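Endoglucanase (Bacillus akibai, PDB 1UWW) hydrolyses internal beta-1,4-glucosidic linkages of cellulose and binds non-crystalline cellulose through the family 28 carbohydrate-binding module that forms this chain. Local coordinates at residues 19-24 with 183-188. Residues are numbered along the deposited sequence; the frame is centred on the assembly and turned at random.
With CA (calcium ion), chain C.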
# COMPACT_ATOMS: atom_id res chain seq x y z
N PRO A 19 15.69 18.89 4.85
CA PRO A 19 14.23 19.09 4.63
C PRO A 19 13.86 20.11 3.56
O PRO A 19 14.49 21.18 3.41
CB PRO A 19 13.73 19.54 6.00
CG PRO A 19 14.73 18.92 6.98
CD PRO A 19 16.03 19.06 6.28
N SER A 20 12.81 19.80 2.81
CA SER A 20 12.33 20.65 1.72
C SER A 20 11.17 21.51 2.23
O SER A 20 10.11 21.00 2.58
CB SER A 20 11.89 19.80 0.51
OG SER A 20 12.86 18.81 0.15
N VAL A 21 11.41 22.82 2.32
CA VAL A 21 10.45 23.79 2.84
C VAL A 21 9.90 24.77 1.78
O VAL A 21 8.94 25.46 2.04
CB VAL A 21 11.03 24.54 4.06
CG1 VAL A 21 11.36 23.56 5.17
CG2 VAL A 21 12.26 25.37 3.68
N PHE A 22 10.51 24.85 0.62
CA PHE A 22 9.97 25.61 -0.52
C PHE A 22 9.81 27.08 -0.24
O PHE A 22 8.87 27.70 -0.71
CB PHE A 22 8.66 24.98 -1.04
CG PHE A 22 8.78 23.48 -1.27
CD1 PHE A 22 9.50 22.99 -2.36
CD2 PHE A 22 8.22 22.57 -0.37
CE1 PHE A 22 9.64 21.63 -2.55
CE2 PHE A 22 8.38 21.22 -0.56
CZ PHE A 22 9.09 20.74 -1.66
N GLU A 23 10.76 27.66 0.50
CA GLU A 23 10.70 29.07 0.88
C GLU A 23 11.64 29.98 0.09
O GLU A 23 11.71 31.18 0.39
CB GLU A 23 10.93 29.23 2.37
CG GLU A 23 9.90 28.53 3.25
CD GLU A 23 8.45 28.92 2.94
OE1 GLU A 23 8.16 30.10 2.56
OE2 GLU A 23 7.57 28.05 3.11
N ASP A 24 12.31 29.45 -0.93
CA ASP A 24 13.28 30.22 -1.73
C ASP A 24 12.81 30.44 -3.17
O ASP A 24 13.62 30.72 -4.05
CB ASP A 24 14.65 29.53 -1.72
CG ASP A 24 14.63 28.12 -2.34
OD1 ASP A 24 13.58 27.68 -2.86
OD2 ASP A 24 15.64 27.36 -2.35
N VAL A 183 2.44 19.98 -1.20
CA VAL A 183 3.39 19.22 -0.37
C VAL A 183 4.35 20.19 0.30
O VAL A 183 4.93 21.05 -0.35
CB VAL A 183 4.18 18.26 -1.29
CG1 VAL A 183 5.40 17.64 -0.59
CG2 VAL A 183 3.27 17.18 -1.87
N ASP A 184 4.54 20.04 1.61
CA ASP A 184 5.47 20.91 2.34
C ASP A 184 6.25 20.12 3.40
O ASP A 184 5.80 19.10 3.89
CB ASP A 184 4.72 22.08 2.99
CG ASP A 184 5.60 23.29 3.26
OD1 ASP A 184 6.81 23.34 2.92
OD2 ASP A 184 5.04 24.30 3.79
N ASN A 185 7.42 20.63 3.73
CA ASN A 185 8.20 20.13 4.88
C ASN A 185 8.57 18.65 4.74
O ASN A 185 8.42 17.87 5.68
CB ASN A 185 7.51 20.42 6.21
CG ASN A 185 7.21 21.87 6.37
OD1 ASN A 185 8.10 22.70 6.23
ND2 ASN A 185 5.95 22.19 6.63
N VAL A 186 9.06 18.26 3.57
CA VAL A 186 9.47 16.87 3.36
C VAL A 186 10.77 16.63 4.10
O VAL A 186 11.72 17.34 3.89
CB VAL A 186 9.64 16.49 1.86
CG1 VAL A 186 9.84 14.97 1.73
CG2 VAL A 186 8.50 16.98 1.00
N ARG A 187 10.79 15.64 4.96
CA ARG A 187 12.01 15.33 5.73
C ARG A 187 12.02 13.92 6.28
O ARG A 187 11.00 13.28 6.40
CB ARG A 187 12.14 16.28 6.90
CG ARG A 187 11.01 16.25 7.86
CD ARG A 187 11.29 17.11 9.07
NE ARG A 187 12.34 16.48 9.88
CZ ARG A 187 13.04 17.09 10.84
NH1 ARG A 187 12.83 18.36 11.15
NH2 ARG A 187 13.97 16.40 11.51
N PHE A 188 13.21 13.44 6.64
CA PHE A 188 13.34 12.31 7.54
C PHE A 188 13.20 12.80 8.98
O PHE A 188 13.65 13.89 9.31
CB PHE A 188 14.73 11.67 7.41
CG PHE A 188 14.95 10.87 6.15
CD1 PHE A 188 14.55 9.56 6.06
CD2 PHE A 188 15.61 11.42 5.09
CE1 PHE A 188 14.79 8.82 4.92
CE2 PHE A 188 15.84 10.68 3.95
CZ PHE A 188 15.41 9.39 3.86
CA CA C . 6.93 25.78 3.28
O HOH W 1 7.97 25.30 5.34
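A calcium ion ties the loop 19-24 to strand 183-188: Val21 O and Glu23 OE2 bind it from the loop, and Asp184 grips it from the strand with both carboxylate oxygens, OD1 and OD2, each 2.5 Å from the metal. Next to it, the strand places two residues, Asn185 and Val186, across from the single Ser20, a G1 beta bulge on one of the two antiparallel sheets of this family 17/28 carbohydrate-binding domain. The bulge is held by a single antiparallel bridge. Ser20 N bonds to Val186 O (2.9 Å) and Val186 N to Ser20 O (3.1 Å). Asn185 takes the left-handed backbone conformation of the first bulge position. Asp184 CG lies anti to its backbone N (chi1 -156°); from there OD1 and OD2 both reach the calcium, and Asp184 OD1 also accepts a weak bond from Asn185 N. Ser50 OG and Asn51 O, from the neighbouring strand 50-58, complete the protein part of the calcium site. Binding to one cation probably offsets the repulsion between the carboxylates of Glu23 and Asp184. The Phe22 side chain runs antiparallel to that of Asp184, its ring 47° from the carboxylate plane and its edge, at CD2, 3.7 Å from Asp184 OD1; Leu53 also packs on this buried ring. At the other end of the contact, Pro19, which follows a cis peptide bond, lays CB and CG against Arg187 CB, while Pro19 CA makes a CH...O contact with Val186 O. Asn185 ND2 is hydrogen-bonded to Asp92, and Asn185 OD1 lies 3.5 Å from Val21 CG1 and accepts a hydrogen bond from the calcium-bound water, whose oxygen is 2.8 Å from Asn185 OD1.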